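Local coordinates for quinone oxidoreductase 1 (Escherichia coli, PDB 1QOR), which catalyses the NADPH-dependent reduction of quinones to 1,4-benzosemiquinones, and works as a homodimer of the zinc-containing alcohol dehydrogenase family, at residues L145-A150 and D215-D220; M235-N240 and V261-L266. All blocks are in the same frame, centred on the assembly; numbering follows the deposited sequence.

Contact 1 of 2, residues L145-A150 and D215-D220. With NDP (NADPH dihydro-nicotinamide-adenine-dinucleotide phosphate), chain D.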
ATOM      1  N   LEU A 145       2.856   4.654 -15.659  1.00 18.14           N
ATOM      2  CA  LEU A 145       4.045   5.474 -15.534  1.00 18.15           C
ATOM      3  C   LEU A 145       5.255   4.706 -14.937  1.00 19.13           C
ATOM      4  O   LEU A 145       5.094   3.878 -14.004  1.00 19.35           O
ATOM      5  CB  LEU A 145       3.697   6.723 -14.716  1.00 18.62           C
ATOM      6  CG  LEU A 145       4.782   7.769 -14.461  1.00 19.32           C
ATOM      7  CD1 LEU A 145       5.130   8.454 -15.740  1.00 18.04           C
ATOM      8  CD2 LEU A 145       4.262   8.782 -13.415  1.00 19.97           C
ATOM      9  N   PHE A 146       6.465   4.997 -15.440  1.00 17.06           N
ATOM     10  CA  PHE A 146       7.659   4.312 -14.974  1.00 16.30           C
ATOM     11  C   PHE A 146       8.765   5.335 -14.985  1.00 16.71           C
ATOM     12  O   PHE A 146       9.146   5.816 -16.042  1.00 18.39           O
ATOM     13  CB  PHE A 146       7.978   3.127 -15.892  1.00 16.20           C
ATOM     14  CG  PHE A 146       8.869   2.075 -15.273  1.00 16.13           C
ATOM     15  CD1 PHE A 146      10.234   2.322 -15.056  1.00 17.46           C
ATOM     16  CD2 PHE A 146       8.350   0.833 -14.908  1.00 16.16           C
ATOM     17  CE1 PHE A 146      11.074   1.331 -14.477  1.00 16.11           C
ATOM     18  CE2 PHE A 146       9.166  -0.157 -14.333  1.00 15.87           C
ATOM     19  CZ  PHE A 146      10.540   0.098 -14.118  1.00 16.36           C
ATOM     20  N   HIS A 147       9.271   5.679 -13.805  1.00 15.66           N
ATOM     21  CA  HIS A 147      10.305   6.684 -13.643  1.00 14.37           C
ATOM     22  C   HIS A 147      11.689   6.269 -14.005  1.00 13.60           C
ATOM     23  O   HIS A 147      12.016   5.101 -13.959  1.00 13.86           O
ATOM     24  CB  HIS A 147      10.296   7.199 -12.214  1.00 15.26           C
ATOM     25  CG  HIS A 147       9.103   8.048 -11.895  1.00 16.21           C
ATOM     26  ND1 HIS A 147       9.103   9.419 -12.028  1.00 17.68           N
ATOM     27  CD2 HIS A 147       7.884   7.724 -11.411  1.00 16.60           C
ATOM     28  CE1 HIS A 147       7.942   9.904 -11.626  1.00 16.85           C
ATOM     29  NE2 HIS A 147       7.185   8.894 -11.245  1.00 15.71           N
ATOM     30  N   ALA A 148      12.510   7.242 -14.368  1.00 14.32           N
ATOM     31  CA  ALA A 148      13.911   6.989 -14.718  1.00 15.63           C
ATOM     32  C   ALA A 148      13.998   5.869 -15.780  1.00 17.35           C
ATOM     33  O   ALA A 148      14.711   4.849 -15.616  1.00 17.09           O
ATOM     34  CB  ALA A 148      14.712   6.636 -13.405  1.00 16.26           C
ATOM     35  N   ALA A 149      13.270   6.081 -16.878  1.00 16.69           N
ATOM     36  CA  ALA A 149      13.151   5.124 -17.964  1.00 16.92           C
ATOM     37  C   ALA A 149      14.375   4.844 -18.849  1.00 17.04           C
ATOM     38  O   ALA A 149      14.372   3.878 -19.594  1.00 16.97           O
ATOM     39  CB  ALA A 149      11.949   5.473 -18.816  1.00 18.34           C
ATOM     40  N   ALA A 150      15.424   5.643 -18.757  1.00 17.37           N
ATOM     41  CA  ALA A 150      16.623   5.371 -19.553  1.00 18.23           C
ATOM     42  C   ALA A 150      17.749   4.733 -18.709  1.00 19.30           C
ATOM     43  O   ALA A 150      18.901   4.633 -19.185  1.00 18.84           O
ATOM     44  CB  ALA A 150      17.134   6.657 -20.178  1.00 17.96           C
ATOM     45  N   ASP A 215       7.846   3.855  -9.257  1.00 16.87           N
ATOM     46  CA  ASP A 215       8.725   4.967  -8.944  1.00 17.60           C
ATOM     47  C   ASP A 215       9.992   4.595  -8.131  1.00 19.13           C
ATOM     48  O   ASP A 215       9.918   4.285  -6.922  1.00 20.00           O
ATOM     49  CB  ASP A 215       7.856   6.057  -8.260  1.00 15.15           C
ATOM     50  CG  ASP A 215       8.636   7.311  -7.902  1.00 16.60           C
ATOM     51  OD1 ASP A 215       9.878   7.296  -7.789  1.00 17.91           O
ATOM     52  OD2 ASP A 215       7.999   8.342  -7.669  1.00 16.79           O
ATOM     53  N   SER A 216      11.156   4.694  -8.780  1.00 17.30           N
ATOM     54  CA  SER A 216      12.389   4.345  -8.125  1.00 17.76           C
ATOM     55  C   SER A 216      13.135   5.561  -7.718  1.00 18.43           C
ATOM     56  O   SER A 216      14.213   5.455  -7.118  1.00 17.86           O
ATOM     57  CB  SER A 216      13.274   3.481  -9.027  1.00 17.40           C
ATOM     58  OG  SER A 216      13.652   4.158 -10.209  1.00 19.03           O
ATOM     59  N   VAL A 217      12.601   6.737  -8.033  1.00 20.05           N
ATOM     60  CA  VAL A 217      13.377   7.914  -7.661  1.00 21.09           C
ATOM     61  C   VAL A 217      13.201   8.338  -6.199  1.00 22.21           C
ATOM     62  O   VAL A 217      14.111   8.944  -5.604  1.00 20.70           O
ATOM     63  CB  VAL A 217      13.410   9.062  -8.772  1.00 22.69           C
ATOM     64  CG1 VAL A 217      12.693   8.654 -10.048  1.00 19.31           C
ATOM     65  CG2 VAL A 217      13.097  10.461  -8.230  1.00 20.22           C
ATOM     66  N   GLY A 218      12.067   7.949  -5.614  1.00 22.45           N
ATOM     67  CA  GLY A 218      11.842   8.233  -4.220  1.00 23.69           C
ATOM     68  C   GLY A 218      11.400   9.628  -3.836  1.00 24.78           C
ATOM     69  O   GLY A 218      10.355  10.121  -4.287  1.00 25.28           O
ATOM     70  N   ARG A 219      12.213  10.262  -3.002  1.00 25.70           N
ATOM     71  CA  ARG A 219      11.927  11.581  -2.446  1.00 28.40           C
ATOM     72  C   ARG A 219      11.434  12.681  -3.384  1.00 27.86           C
ATOM     73  O   ARG A 219      10.339  13.242  -3.172  1.00 27.17           O
ATOM     74  CB  ARG A 219      13.151  12.038  -1.662  1.00 32.38           C
ATOM     75  CG  ARG A 219      13.179  13.452  -1.179  1.00 37.56           C
ATOM     76  CD  ARG A 219      14.473  13.628  -0.427  1.00 43.03           C
ATOM     77  NE  ARG A 219      15.001  14.985  -0.530  1.00 49.81           N
ATOM     78  CZ  ARG A 219      15.806  15.429  -1.506  1.00 53.49           C
ATOM     79  NH1 ARG A 219      16.204  14.634  -2.517  1.00 53.75           N
ATOM     80  NH2 ARG A 219      16.230  16.697  -1.464  1.00 55.85           N
ATOM     81  N   ASP A 220      12.195  12.936  -4.449  1.00 26.81           N
ATOM     82  CA  ASP A 220      11.849  14.007  -5.399  1.00 26.43           C
ATOM     83  C   ASP A 220      10.518  13.906  -6.131  1.00 24.74           C
ATOM     84  O   ASP A 220       9.897  14.926  -6.387  1.00 23.36           O
ATOM     85  CB  ASP A 220      12.977  14.247  -6.409  1.00 25.43           C
ATOM     86  CG  ASP A 220      14.215  14.870  -5.777  1.00 29.92           C
ATOM     87  OD1 ASP A 220      14.182  15.280  -4.581  1.00 31.40           O
ATOM     88  OD2 ASP A 220      15.254  14.959  -6.481  1.00 32.22           O
TER
HETATM   89  PA  NDP D 350      19.881   3.698 -12.819  1.00 20.74           P
HETATM   90  O1A NDP D 350      20.866   3.214 -13.820  1.00 20.09           O
HETATM   91  O2A NDP D 350      18.445   3.744 -13.202  1.00 21.04           O
HETATM   92  O5B NDP D 350      20.330   5.053 -12.214  1.00 17.48           O
HETATM   93  C5B NDP D 350      19.494   5.859 -11.427  1.00 19.51           C
HETATM   94  C4B NDP D 350      18.816   6.860 -12.314  1.00 21.72           C
HETATM   95  O4B NDP D 350      17.826   7.398 -11.447  1.00 23.60           O
HETATM   96  C3B NDP D 350      19.643   8.066 -12.780  1.00 23.09           C
HETATM   97  O3B NDP D 350      20.380   7.715 -13.981  1.00 20.88           O
HETATM   98  C2B NDP D 350      18.603   9.173 -12.843  1.00 22.16           C
HETATM   99  O2B NDP D 350      18.085   9.218 -14.167  1.00 23.51           O
HETATM  100  C1B NDP D 350      17.505   8.742 -11.775  1.00 22.07           C
HETATM  101  N9A NDP D 350      17.590   9.767 -10.723  1.00 22.32           N
HETATM  102  C8A NDP D 350      16.666  10.668 -10.387  1.00 21.15           C
HETATM  103  N7A NDP D 350      17.135  11.458  -9.413  1.00 20.68           N
HETATM  104  C5A NDP D 350      18.349  11.012  -9.178  1.00 21.42           C
HETATM  105  C6A NDP D 350      19.236  11.553  -8.256  1.00 21.51           C
HETATM  106  N6A NDP D 350      18.938  12.597  -7.492  1.00 20.06           N
HETATM  107  N1A NDP D 350      20.429  10.962  -8.188  1.00 21.55           N
HETATM  108  C2A NDP D 350      20.775   9.896  -8.963  1.00 23.54           C
HETATM  109  N3A NDP D 350      19.915   9.388  -9.849  1.00 23.95           N
HETATM  110  C4A NDP D 350      18.680   9.955  -9.974  1.00 22.23           C
HETATM  111  O3  NDP D 350      20.013   2.623 -11.656  1.00 20.67           O
HETATM  112  PN  NDP D 350      19.630   1.101 -11.470  1.00 21.45           P
HETATM  113  O1N NDP D 350      19.023   0.510 -12.717  1.00 21.22           O
HETATM  114  O2N NDP D 350      20.793   0.392 -10.814  1.00 20.88           O
HETATM  115  O5D NDP D 350      18.455   1.283 -10.331  1.00 22.09           O
HETATM  116  C5D NDP D 350      17.285   2.073 -10.487  1.00 20.51           C
HETATM  117  C4D NDP D 350      16.541   2.193  -9.199  1.00 22.98           C
HETATM  118  O4D NDP D 350      15.921   0.932  -8.858  1.00 22.60           O
HETATM  119  C3D NDP D 350      17.423   2.577  -8.017  1.00 23.60           C
HETATM  120  O3D NDP D 350      16.743   3.523  -7.187  1.00 22.73           O
HETATM  121  C2D NDP D 350      17.599   1.216  -7.308  1.00 22.12           C
HETATM  122  O2D NDP D 350      17.930   1.376  -5.951  1.00 23.76           O
HETATM  123  C1D NDP D 350      16.252   0.572  -7.457  1.00 22.21           C
HETATM  124  N1N NDP D 350      16.109  -0.908  -7.516  1.00 19.20           N
HETATM  125  C2N NDP D 350      15.160  -1.526  -6.741  1.00 14.72           C
HETATM  126  C3N NDP D 350      15.038  -2.902  -6.821  1.00 18.38           C
HETATM  127  C7N NDP D 350      13.977  -3.634  -6.011  1.00 18.85           C
HETATM  128  O7N NDP D 350      13.830  -4.847  -6.108  1.00 18.10           O
HETATM  129  N7N NDP D 350      13.251  -2.863  -5.228  1.00 19.60           N
HETATM  130  C4N NDP D 350      15.838  -3.657  -7.662  1.00 18.79           C
HETATM  131  C5N NDP D 350      16.799  -3.009  -8.448  1.00 19.64           C
HETATM  132  C6N NDP D 350      16.928  -1.634  -8.358  1.00 19.02           C
HETATM  133  P2B NDP D 350      17.491  10.635 -14.808  1.00 24.17           P
HETATM  134  O1X NDP D 350      16.818  10.218 -16.057  1.00 24.60           O
HETATM  135  O2X NDP D 350      16.561  11.166 -13.803  1.00 26.23           O
HETATM  136  O3X NDP D 350      18.700  11.462 -14.985  1.00 25.09           O
HETATM  137  O   HOH W   1      13.612   2.979 -12.677  1.00 16.80           O
HETATM  138  O   HOH W   2      10.896   3.824 -11.546  0.83 35.89           O

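Contact 2 of 2, residues M235-N240 and V261-L266. With NDP (NADPH dihydro-nicotinamide-adenine-dinucleotide phosphate), chain D; SO4 (sulfate ion), chain C.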
ATOM      1  N   MET A 235       0.700   2.686  -5.965  1.00 20.03           N
ATOM      2  CA  MET A 235       1.977   3.378  -6.039  1.00 20.14           C
ATOM      3  C   MET A 235       3.064   2.373  -5.625  1.00 20.35           C
ATOM      4  O   MET A 235       3.003   1.822  -4.504  1.00 20.13           O
ATOM      5  CB  MET A 235       1.960   4.613  -5.115  1.00 20.15           C
ATOM      6  CG  MET A 235       3.328   5.210  -4.798  1.00 22.22           C
ATOM      7  SD  MET A 235       4.172   5.896  -6.243  1.00 23.35           S
ATOM      8  CE  MET A 235       5.445   6.996  -5.560  1.00 23.92           C
ATOM      9  N   VAL A 236       3.986   2.054  -6.550  1.00 18.84           N
ATOM     10  CA  VAL A 236       5.091   1.138  -6.276  1.00 16.63           C
ATOM     11  C   VAL A 236       6.383   1.917  -6.049  1.00 18.05           C
ATOM     12  O   VAL A 236       6.989   2.439  -6.993  1.00 18.16           O
ATOM     13  CB  VAL A 236       5.266   0.085  -7.404  1.00 16.98           C
ATOM     14  CG1 VAL A 236       6.351  -0.985  -7.006  1.00 14.96           C
ATOM     15  CG2 VAL A 236       3.913  -0.619  -7.683  1.00 14.76           C
ATOM     16  N   SER A 237       6.748   2.117  -4.779  1.00 17.94           N
ATOM     17  CA  SER A 237       7.981   2.833  -4.430  1.00 18.44           C
ATOM     18  C   SER A 237       9.080   1.760  -4.326  1.00 19.24           C
ATOM     19  O   SER A 237       9.078   0.949  -3.394  1.00 19.55           O
ATOM     20  CB  SER A 237       7.789   3.531  -3.100  1.00 19.52           C
ATOM     21  OG  SER A 237       8.916   4.338  -2.806  1.00 22.01           O
ATOM     22  N   PHE A 238      10.013   1.716  -5.284  1.00 18.98           N
ATOM     23  CA  PHE A 238      10.998   0.641  -5.274  1.00 16.07           C
ATOM     24  C   PHE A 238      12.430   1.090  -5.390  1.00 16.89           C
ATOM     25  O   PHE A 238      13.299   0.289  -5.705  1.00 18.24           O
ATOM     26  CB  PHE A 238      10.632  -0.418  -6.353  1.00 15.72           C
ATOM     27  CG  PHE A 238      10.953  -0.011  -7.786  1.00 15.72           C
ATOM     28  CD1 PHE A 238      10.071   0.776  -8.514  1.00 16.56           C
ATOM     29  CD2 PHE A 238      12.127  -0.464  -8.404  1.00 17.21           C
ATOM     30  CE1 PHE A 238      10.332   1.115  -9.843  1.00 18.43           C
ATOM     31  CE2 PHE A 238      12.423  -0.138  -9.728  1.00 20.49           C
ATOM     32  CZ  PHE A 238      11.522   0.656 -10.461  1.00 20.46           C
ATOM     33  N   GLY A 239      12.678   2.368  -5.138  1.00 17.14           N
ATOM     34  CA  GLY A 239      14.030   2.889  -5.210  1.00 16.98           C
ATOM     35  C   GLY A 239      14.139   4.140  -4.341  1.00 19.09           C
ATOM     36  O   GLY A 239      13.131   4.663  -3.874  1.00 17.39           O
ATOM     37  N   ASN A 240      15.371   4.573  -4.062  1.00 20.92           N
ATOM     38  CA  ASN A 240      15.633   5.769  -3.259  1.00 21.73           C
ATOM     39  C   ASN A 240      16.721   6.574  -3.997  1.00 22.74           C
ATOM     40  O   ASN A 240      17.582   7.158  -3.324  1.00 22.53           O
ATOM     41  CB  ASN A 240      16.231   5.423  -1.869  1.00 21.17           C
ATOM     42  CG  ASN A 240      15.703   4.142  -1.288  1.00 20.43           C
ATOM     43  OD1 ASN A 240      16.471   3.238  -0.989  1.00 25.25           O
ATOM     44  ND2 ASN A 240      14.401   4.039  -1.141  1.00 18.22           N
ATOM     45  N   VAL A 261      -0.001   1.580  -1.577  1.00 18.64           N
ATOM     46  CA  VAL A 261       1.421   1.769  -1.779  1.00 18.27           C
ATOM     47  C   VAL A 261       2.152   0.522  -1.257  1.00 17.89           C
ATOM     48  O   VAL A 261       1.708  -0.132  -0.298  1.00 15.50           O
ATOM     49  CB  VAL A 261       1.944   3.106  -1.193  1.00 19.30           C
ATOM     50  CG1 VAL A 261       1.605   3.215   0.237  1.00 24.49           C
ATOM     51  CG2 VAL A 261       3.478   3.200  -1.357  1.00 20.26           C
ATOM     52  N   THR A 262       3.227   0.146  -1.941  1.00 17.49           N
ATOM     53  CA  THR A 262       4.001  -1.009  -1.539  1.00 17.42           C
ATOM     54  C   THR A 262       5.425  -0.613  -1.791  1.00 18.41           C
ATOM     55  O   THR A 262       5.673   0.288  -2.598  1.00 17.11           O
ATOM     56  CB  THR A 262       3.644  -2.278  -2.330  1.00 18.78           C
ATOM     57  OG1 THR A 262       4.430  -3.385  -1.845  1.00 18.76           O
ATOM     58  CG2 THR A 262       3.896  -2.081  -3.851  1.00 20.27           C
ATOM     59  N   ARG A 263       6.337  -1.131  -0.960  1.00 18.42           N
ATOM     60  CA  ARG A 263       7.759  -0.828  -1.107  1.00 18.78           C
ATOM     61  C   ARG A 263       8.438  -2.202  -1.167  1.00 19.80           C
ATOM     62  O   ARG A 263       8.866  -2.741  -0.153  1.00 19.98           O
ATOM     63  CB  ARG A 263       8.256   0.003   0.068  1.00 16.53           C
ATOM     64  CG  ARG A 263       9.472   0.860  -0.265  1.00 15.57           C
ATOM     65  CD  ARG A 263      10.628   0.047  -0.920  1.00 17.70           C
ATOM     66  NE  ARG A 263      11.764   0.902  -1.281  1.00 17.13           N
ATOM     67  CZ  ARG A 263      12.855   0.474  -1.912  1.00 15.90           C
ATOM     68  NH1 ARG A 263      12.973  -0.803  -2.276  1.00 16.16           N
ATOM     69  NH2 ARG A 263      13.853   1.319  -2.130  1.00 15.98           N
ATOM     70  N   PRO A 264       8.540  -2.780  -2.377  1.00 19.76           N
ATOM     71  CA  PRO A 264       9.146  -4.103  -2.580  1.00 19.60           C
ATOM     72  C   PRO A 264      10.670  -4.147  -2.769  1.00 19.54           C
ATOM     73  O   PRO A 264      11.328  -3.133  -3.044  1.00 17.79           O
ATOM     74  CB  PRO A 264       8.431  -4.588  -3.846  1.00 17.67           C
ATOM     75  CG  PRO A 264       8.425  -3.322  -4.676  1.00 18.03           C
ATOM     76  CD  PRO A 264       8.083  -2.213  -3.671  1.00 18.87           C
ATOM     77  N   SER A 265      11.208  -5.353  -2.613  1.00 20.23           N
ATOM     78  CA  SER A 265      12.620  -5.603  -2.815  1.00 21.03           C
ATOM     79  C   SER A 265      12.663  -6.979  -3.477  1.00 21.40           C
ATOM     80  O   SER A 265      11.677  -7.729  -3.456  1.00 19.75           O
ATOM     81  CB  SER A 265      13.408  -5.578  -1.492  1.00 19.37           C
ATOM     82  OG  SER A 265      13.157  -6.754  -0.754  1.00 22.62           O
ATOM     83  N   LEU A 266      13.783  -7.274  -4.124  1.00 23.71           N
ATOM     84  CA  LEU A 266      13.989  -8.554  -4.788  1.00 24.92           C
ATOM     85  C   LEU A 266      13.828  -9.729  -3.824  1.00 27.39           C
ATOM     86  O   LEU A 266      13.276 -10.788  -4.215  1.00 30.28           O
ATOM     87  CB  LEU A 266      15.400  -8.603  -5.373  1.00 25.25           C
ATOM     88  CG  LEU A 266      15.555  -8.937  -6.853  1.00 27.06           C
ATOM     89  CD1 LEU A 266      16.912  -9.575  -7.060  1.00 28.45           C
ATOM     90  CD2 LEU A 266      14.488  -9.878  -7.323  1.00 27.43           C
TER
HETATM   91  PA  NDP D 350      19.881   3.698 -12.819  1.00 20.74           P
HETATM   92  O1A NDP D 350      20.866   3.214 -13.820  1.00 20.09           O
HETATM   93  O2A NDP D 350      18.445   3.744 -13.202  1.00 21.04           O
HETATM   94  O5B NDP D 350      20.330   5.053 -12.214  1.00 17.48           O
HETATM   95  C5B NDP D 350      19.494   5.859 -11.427  1.00 19.51           C
HETATM   96  C4B NDP D 350      18.816   6.860 -12.314  1.00 21.72           C
HETATM   97  O4B NDP D 350      17.826   7.398 -11.447  1.00 23.60           O
HETATM   98  C3B NDP D 350      19.643   8.066 -12.780  1.00 23.09           C
HETATM   99  O3B NDP D 350      20.380   7.715 -13.981  1.00 20.88           O
HETATM  100  C2B NDP D 350      18.603   9.173 -12.843  1.00 22.16           C
HETATM  101  O2B NDP D 350      18.085   9.218 -14.167  1.00 23.51           O
HETATM  102  C1B NDP D 350      17.505   8.742 -11.775  1.00 22.07           C
HETATM  103  N9A NDP D 350      17.590   9.767 -10.723  1.00 22.32           N
HETATM  104  C8A NDP D 350      16.666  10.668 -10.387  1.00 21.15           C
HETATM  105  N7A NDP D 350      17.135  11.458  -9.413  1.00 20.68           N
HETATM  106  C5A NDP D 350      18.349  11.012  -9.178  1.00 21.42           C
HETATM  107  C6A NDP D 350      19.236  11.553  -8.256  1.00 21.51           C
HETATM  108  N6A NDP D 350      18.938  12.597  -7.492  1.00 20.06           N
HETATM  109  N1A NDP D 350      20.429  10.962  -8.188  1.00 21.55           N
HETATM  110  C2A NDP D 350      20.775   9.896  -8.963  1.00 23.54           C
HETATM  111  N3A NDP D 350      19.915   9.388  -9.849  1.00 23.95           N
HETATM  112  C4A NDP D 350      18.680   9.955  -9.974  1.00 22.23           C
HETATM  113  O3  NDP D 350      20.013   2.623 -11.656  1.00 20.67           O
HETATM  114  PN  NDP D 350      19.630   1.101 -11.470  1.00 21.45           P
HETATM  115  O1N NDP D 350      19.023   0.510 -12.717  1.00 21.22           O
HETATM  116  O2N NDP D 350      20.793   0.392 -10.814  1.00 20.88           O
HETATM  117  O5D NDP D 350      18.455   1.283 -10.331  1.00 22.09           O
HETATM  118  C5D NDP D 350      17.285   2.073 -10.487  1.00 20.51           C
HETATM  119  C4D NDP D 350      16.541   2.193  -9.199  1.00 22.98           C
HETATM  120  O4D NDP D 350      15.921   0.932  -8.858  1.00 22.60           O
HETATM  121  C3D NDP D 350      17.423   2.577  -8.017  1.00 23.60           C
HETATM  122  O3D NDP D 350      16.743   3.523  -7.187  1.00 22.73           O
HETATM  123  C2D NDP D 350      17.599   1.216  -7.308  1.00 22.12           C
HETATM  124  O2D NDP D 350      17.930   1.376  -5.951  1.00 23.76           O
HETATM  125  C1D NDP D 350      16.252   0.572  -7.457  1.00 22.21           C
HETATM  126  N1N NDP D 350      16.109  -0.908  -7.516  1.00 19.20           N
HETATM  127  C2N NDP D 350      15.160  -1.526  -6.741  1.00 14.72           C
HETATM  128  C3N NDP D 350      15.038  -2.902  -6.821  1.00 18.38           C
HETATM  129  C7N NDP D 350      13.977  -3.634  -6.011  1.00 18.85           C
HETATM  130  O7N NDP D 350      13.830  -4.847  -6.108  1.00 18.10           O
HETATM  131  N7N NDP D 350      13.251  -2.863  -5.228  1.00 19.60           N
HETATM  132  C4N NDP D 350      15.838  -3.657  -7.662  1.00 18.79           C
HETATM  133  C5N NDP D 350      16.799  -3.009  -8.448  1.00 19.64           C
HETATM  134  C6N NDP D 350      16.928  -1.634  -8.358  1.00 19.02           C
HETATM  135  P2B NDP D 350      17.491  10.635 -14.808  1.00 24.17           P
HETATM  136  O1X NDP D 350      16.818  10.218 -16.057  1.00 24.60           O
HETATM  137  O2X NDP D 350      16.561  11.166 -13.803  1.00 26.23           O
HETATM  138  O3X NDP D 350      18.700  11.462 -14.985  1.00 25.09           O
HETATM  139  S   SO4 C 328      16.660  -1.026  -3.605  1.00 31.69           S
HETATM  140  O1  SO4 C 328      16.742   0.173  -2.956  1.00 34.70           O
HETATM  141  O2  SO4 C 328      17.658  -1.079  -4.688  1.00 33.15           O
HETATM  142  O3  SO4 C 328      15.308  -1.367  -3.840  1.00 34.58           O
HETATM  143  O4  SO4 C 328      16.915  -2.156  -2.915  1.00 36.86           O
HETATM  144  O   HOH W   3      11.409   3.674  -1.879  1.00 18.37           O

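Contact 1 of 2, residues L145-A150 and D215-D220
H147 and D215 bring the two backbones closest, their CA atoms 5.2 Å apart, just where the neighbouring parallel strands 143-146 and 210-215 reach their C-terminal ends. Beyond this point the chains separate: 147-150 turns off toward helix 152-164, whereas the segment 215-220 becomes the loop that leads into helix 222-227. Two waters link the segments here. Each donates to H147 O; the first also bonds S216 OG at 2.7 Å, and the second takes a weak bond from S216 N.

The side chains meet round the H147 imidazole. D215 has CG anti to its backbone N (chi1 -178°), which carries CG to the H147 ring, where D215 OD2 lies over one face, the two planes 31° apart; H147 CD2 is 3.6 Å from D215 CB. V217 crosses the H147 side chain at about a right angle, its CG1 3.5 Å from H147 CB, and A148 CB extends this apolar patch toward O4B of the adenosine ribose. D215 also shapes its own loop: OD1 accepts from V217 N at 2.8 Å, an Asx turn, and from G218 N at 3.2 Å, while OD2 bonds the hydroxyls of T221, just before helix 222-227, and S225, within it. G218 adopts backbone angles at which a CB would press on the preceding carbonyl.

Both loops line the cofactor cleft of a Rossmann fold. S216 CB packs against the nicotinamide ribose at C4D, 3.5 Å away, S216 O receives a weak bond from O3D, and V217 CB lies near C8A of the adenine. Backbone N-H groups and hydroxyls grip the buried D215 carboxylate and probably stabilise its negative charge; the Asx turn probably fixes the course of the loop carrying S216 and V217 to NADPH.

Contact 2 of 2, residues M235-N240 and V261-L266
M235 and V236 pair in parallel with V261 and T262, and this strand end is the tight part of the contact. T262 N donates to M235 O at 3.1 Å and S237 N to T262 O at 3.0 Å. M235 CG lies alongside V261 CG2 on one sheet face; on the other, V236 CG2 meets T262 CG2 while P264 CG fits against V236 CG1 and F238 CB.

Past S237 the chains part, and polar groups, a water and a sulfate join them there. R263, bent at chi2 (-52°), runs its CD past S237 O at 3.1 Å and lays one guanidinium face over F238 C and G239 N. A water accepts from R263 NE and joins S237 OG to G239 O. R263 NH1 donates to P264 O and to sulfate O3, the latter at 2.9 Å and nearly straight (168°); NH2 holds sulfate O1.

P264 O also accepts from the carboxamide N7N of NADPH at 2.9 Å, a bond that probably helps orient the nicotinamide. The sulfate, probably from the crystallisation liquor, is consistent with R263 presenting a positive charge beside the nicotinamide that could attract anionic groups.

In the fold
Contacts 1 and 2 follow one another along the chain, with centres 11 Å apart, on the six-stranded parallel sheet of the Rossmann domain. They take its strands in spatial order, 143-146, 210-215, 233-237 and 260-262, contact 2 closing the beta-alpha-beta unit through helix 251-255. The middle strands join them: D215 N probably bonds V236 O, D215 O probably bonds F238 N, and S216 CB packs on F238 CZ. Together the strand ends bind NADPH, contact 1 near the adenosine and nicotinamide ribose, contact 2 at the carboxamide. At V261 and T262 the sheet continues antiparallel into the second subunit, so the cofactor site and dimer interface share contact 2.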